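Local coordinates for DNA repair protein RAD2 (Saccharomyces cerevisiae, PDB 4Q0W), which cuts single-stranded DNA as an endonuclease and is essential for the incision step of excision repair of DNA damaged by UV light, bulky adducts or cross-linking agents, at residues K270-N275 with K288-L293. Residues are numbered along the deposited sequence; the frame is centred on the assembly and turned at random.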
ATOM      1  N   LYS A 270     -14.767  22.261   2.941  1.00 15.15           N
ATOM      2  CA  LYS A 270     -14.480  22.765   4.284  1.00 19.02           C
ATOM      3  C   LYS A 270     -15.764  23.076   5.042  1.00 19.44           C
ATOM      4  O   LYS A 270     -15.953  22.617   6.169  1.00 18.61           O
ATOM      5  CB  LYS A 270     -13.600  24.015   4.251  1.00 16.15           C
ATOM      6  CG  LYS A 270     -13.405  24.623   5.654  1.00 19.12           C
ATOM      7  CD  LYS A 270     -12.390  25.762   5.667  1.00 23.58           C
ATOM      8  CE  LYS A 270     -12.904  27.011   4.948  1.00 20.14           C
ATOM      9  NZ  LYS A 270     -11.835  28.078   4.910  1.00 22.54           N
ATOM     10  N   ASP A 271     -16.655  23.835   4.407  1.00 23.15           N
ATOM     11  CA  ASP A 271     -17.924  24.202   5.040  1.00 25.70           C
ATOM     12  C   ASP A 271     -18.689  22.945   5.476  1.00 22.48           C
ATOM     13  O   ASP A 271     -19.179  22.860   6.610  1.00 18.89           O
ATOM     14  CB  ASP A 271     -18.777  25.075   4.103  1.00 18.70           C
ATOM     15  CG  ASP A 271     -18.209  26.480   3.931  1.00 22.97           C
ATOM     16  OD1 ASP A 271     -17.386  26.911   4.769  1.00 27.68           O
ATOM     17  OD2 ASP A 271     -18.580  27.159   2.946  1.00 36.06           O
ATOM     18  N   TRP A 272     -18.752  21.953   4.596  1.00 17.91           N
ATOM     19  CA  TRP A 272     -19.408  20.690   4.939  1.00 17.50           C
ATOM     20  C   TRP A 272     -18.810  20.032   6.186  1.00 21.54           C
ATOM     21  O   TRP A 272     -19.529  19.617   7.099  1.00 22.26           O
ATOM     22  CB  TRP A 272     -19.325  19.704   3.773  1.00 19.00           C
ATOM     23  CG  TRP A 272     -19.619  18.316   4.214  1.00 22.62           C
ATOM     24  CD1 TRP A 272     -20.860  17.768   4.444  1.00 28.33           C
ATOM     25  CD2 TRP A 272     -18.666  17.289   4.518  1.00 25.05           C
ATOM     26  NE1 TRP A 272     -20.726  16.464   4.864  1.00 30.67           N
ATOM     27  CE2 TRP A 272     -19.393  16.144   4.915  1.00 30.34           C
ATOM     28  CE3 TRP A 272     -17.273  17.220   4.474  1.00 21.53           C
ATOM     29  CZ2 TRP A 272     -18.768  14.946   5.268  1.00 30.59           C
ATOM     30  CZ3 TRP A 272     -16.654  16.036   4.835  1.00 22.26           C
ATOM     31  CH2 TRP A 272     -17.401  14.914   5.224  1.00 29.72           C
ATOM     32  N   TYR A 273     -17.488  19.934   6.217  1.00 18.62           N
ATOM     33  CA  TYR A 273     -16.789  19.304   7.333  1.00 19.91           C
ATOM     34  C   TYR A 273     -16.971  20.105   8.613  1.00 19.30           C
ATOM     35  O   TYR A 273     -17.385  19.569   9.639  1.00 20.96           O
ATOM     36  CB  TYR A 273     -15.299  19.218   7.003  1.00 17.69           C
ATOM     37  CG  TYR A 273     -14.437  18.561   8.054  1.00 18.96           C
ATOM     38  CD1 TYR A 273     -14.687  17.259   8.481  1.00 17.88           C
ATOM     39  CD2 TYR A 273     -13.337  19.214   8.571  1.00 17.86           C
ATOM     40  CE1 TYR A 273     -13.879  16.653   9.420  1.00 22.02           C
ATOM     41  CE2 TYR A 273     -12.512  18.609   9.500  1.00 17.68           C
ATOM     42  CZ  TYR A 273     -12.787  17.333   9.919  1.00 19.34           C
ATOM     43  OH  TYR A 273     -11.964  16.739  10.850  1.00 25.68           O
ATOM     44  N   ASN A 274     -16.642  21.392   8.550  1.00 19.22           N
ATOM     45  CA  ASN A 274     -16.715  22.236   9.734  1.00 20.49           C
ATOM     46  C   ASN A 274     -18.133  22.424  10.266  1.00 28.40           C
ATOM     47  O   ASN A 274     -18.354  22.324  11.477  1.00 24.04           O
ATOM     48  CB  ASN A 274     -16.038  23.579   9.482  1.00 18.06           C
ATOM     49  CG  ASN A 274     -14.527  23.451   9.402  1.00 21.86           C
ATOM     50  OD1 ASN A 274     -13.973  22.408   9.733  1.00 17.92           O
ATOM     51  ND2 ASN A 274     -13.856  24.520   8.998  1.00 17.75           N
ATOM     52  N   ASN A 275     -19.091  22.698   9.382  1.00 20.00           N
ATOM     53  CA  ASN A 275     -20.471  22.873   9.839  1.00 28.12           C
ATOM     54  C   ASN A 275     -20.987  21.633  10.559  1.00 31.00           C
ATOM     55  O   ASN A 275     -21.686  21.734  11.573  1.00 31.85           O
ATOM     56  CB  ASN A 275     -21.418  23.208   8.686  1.00 20.83           C
ATOM     57  CG  ASN A 275     -21.142  24.559   8.073  1.00 18.16           C
ATOM     58  OD1 ASN A 275     -20.382  25.361   8.612  1.00 21.07           O
ATOM     59  ND2 ASN A 275     -21.774  24.822   6.938  1.00 20.73           N
ATOM     60  N   LYS A 288     -23.683   7.735   3.138  1.00 52.02           N
ATOM     61  CA  LYS A 288     -22.598   6.816   3.437  1.00 52.85           C
ATOM     62  C   LYS A 288     -21.252   7.476   3.179  1.00 48.00           C
ATOM     63  O   LYS A 288     -20.393   7.514   4.066  1.00 44.54           O
ATOM     64  CB  LYS A 288     -22.731   5.561   2.578  1.00 59.02           C
ATOM     65  CG  LYS A 288     -21.761   4.450   2.934  1.00 54.99           C
ATOM     66  CD  LYS A 288     -22.213   3.706   4.177  1.00 55.81           C
ATOM     67  CE  LYS A 288     -21.441   2.405   4.342  1.00 59.94           C
ATOM     68  NZ  LYS A 288     -19.964   2.617   4.310  1.00 58.25           N
ATOM     69  N   PHE A 289     -21.081   8.003   1.965  1.00 51.59           N
ATOM     70  CA  PHE A 289     -19.829   8.639   1.560  1.00 41.17           C
ATOM     71  C   PHE A 289     -19.394   9.719   2.543  1.00 42.13           C
ATOM     72  O   PHE A 289     -18.239   9.756   2.967  1.00 44.09           O
ATOM     73  CB  PHE A 289     -19.941   9.239   0.159  1.00 43.43           C
ATOM     74  CG  PHE A 289     -18.775  10.113  -0.208  1.00 40.75           C
ATOM     75  CD1 PHE A 289     -17.551   9.550  -0.543  1.00 45.47           C
ATOM     76  CD2 PHE A 289     -18.893  11.496  -0.189  1.00 43.10           C
ATOM     77  CE1 PHE A 289     -16.465  10.346  -0.862  1.00 42.91           C
ATOM     78  CE2 PHE A 289     -17.817  12.303  -0.509  1.00 34.35           C
ATOM     79  CZ  PHE A 289     -16.597  11.728  -0.845  1.00 40.24           C
ATOM     80  N   GLU A 290     -20.334  10.582   2.912  1.00 41.61           N
ATOM     81  CA  GLU A 290     -20.062  11.690   3.818  1.00 38.63           C
ATOM     82  C   GLU A 290     -19.781  11.255   5.258  1.00 43.95           C
ATOM     83  O   GLU A 290     -18.903  11.822   5.922  1.00 36.02           O
ATOM     84  CB  GLU A 290     -21.205  12.713   3.753  1.00 44.59           C
ATOM     85  CG  GLU A 290     -21.301  13.407   2.384  1.00 45.58           C
ATOM     86  CD  GLU A 290     -22.377  14.485   2.319  1.00 55.29           C
ATOM     87  OE1 GLU A 290     -23.321  14.441   3.139  1.00 51.97           O
ATOM     88  OE2 GLU A 290     -22.272  15.376   1.440  1.00 54.25           O
ATOM     89  N   LYS A 291     -20.525  10.262   5.744  1.00 41.01           N
ATOM     90  CA  LYS A 291     -20.303   9.730   7.088  1.00 37.58           C
ATOM     91  C   LYS A 291     -18.958   9.003   7.171  1.00 38.62           C
ATOM     92  O   LYS A 291     -18.233   9.125   8.165  1.00 32.88           O
ATOM     93  CB  LYS A 291     -21.445   8.799   7.507  1.00 42.36           C
ATOM     94  N   ASP A 292     -18.620   8.258   6.121  1.00 35.21           N
ATOM     95  CA  ASP A 292     -17.335   7.570   6.061  1.00 37.26           C
ATOM     96  C   ASP A 292     -16.177   8.563   5.914  1.00 39.02           C
ATOM     97  O   ASP A 292     -15.152   8.446   6.595  1.00 34.42           O
ATOM     98  CB  ASP A 292     -17.304   6.571   4.901  1.00 42.00           C
ATOM     99  CG  ASP A 292     -18.234   5.383   5.114  1.00 52.02           C
ATOM    100  OD1 ASP A 292     -18.663   5.148   6.266  1.00 47.31           O
ATOM    101  OD2 ASP A 292     -18.522   4.678   4.118  1.00 54.81           O
ATOM    102  N   LEU A 293     -16.330   9.527   5.009  1.00 35.27           N
ATOM    103  CA  LEU A 293     -15.296  10.536   4.807  1.00 31.85           C
ATOM    104  C   LEU A 293     -15.048  11.328   6.096  1.00 29.67           C
ATOM    105  O   LEU A 293     -13.898  11.559   6.480  1.00 24.39           O
ATOM    106  CB  LEU A 293     -15.675  11.473   3.663  1.00 30.55           C
ATOM    107  CG  LEU A 293     -14.751  12.668   3.417  1.00 30.65           C
ATOM    108  CD1 LEU A 293     -13.312  12.223   3.223  1.00 25.33           C
ATOM    109  CD2 LEU A 293     -15.239  13.462   2.216  1.00 23.45           C
TER
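Trp272 reaches from helix 266-278 to helix 288-299 and brings its indole up to Glu290 and Leu293. Its CG stands anti to the backbone N (chi1 164°), which points the ring at helix 288-299. The six-membered ring leads. Its CZ2 lies 3.2 Å from the backbone O of Glu290, which sits at the ring edge, in plane. Glu290 CB packs 3.6 Å from Trp272 CZ2. The Glu290 chain, extended beyond CG, then runs on toward the pyrrole nitrogen, where its CD is 3.6 Å from Trp272 NE1. Indole and carboxylate planes are 37° apart. This carboxylate is a packing neighbour; Trp272 NE1 makes a weak hydrogen bond to Glu286 OE2. One turn on, Leu293 approaches the CZ3-CH2 side of the six-membered ring obliquely: Leu293 CG is 3.9 Å from Trp272 CH2, and Leu293 CD2 is 3.9 Å from Trp272 CZ3. Phe263 and Leu297 add to this apolar packing, and Arg294 makes a cation-pi contact with the indole. On helix 288-299, Lys288 NZ bridges to Asp292 OD2 at 2.5 Å and to a DNA phosphate. The contact packs two consecutive helices through one tryptophan, in a helical, DNA-touching part of the Rad2 catalytic core away from the catalytic metal site.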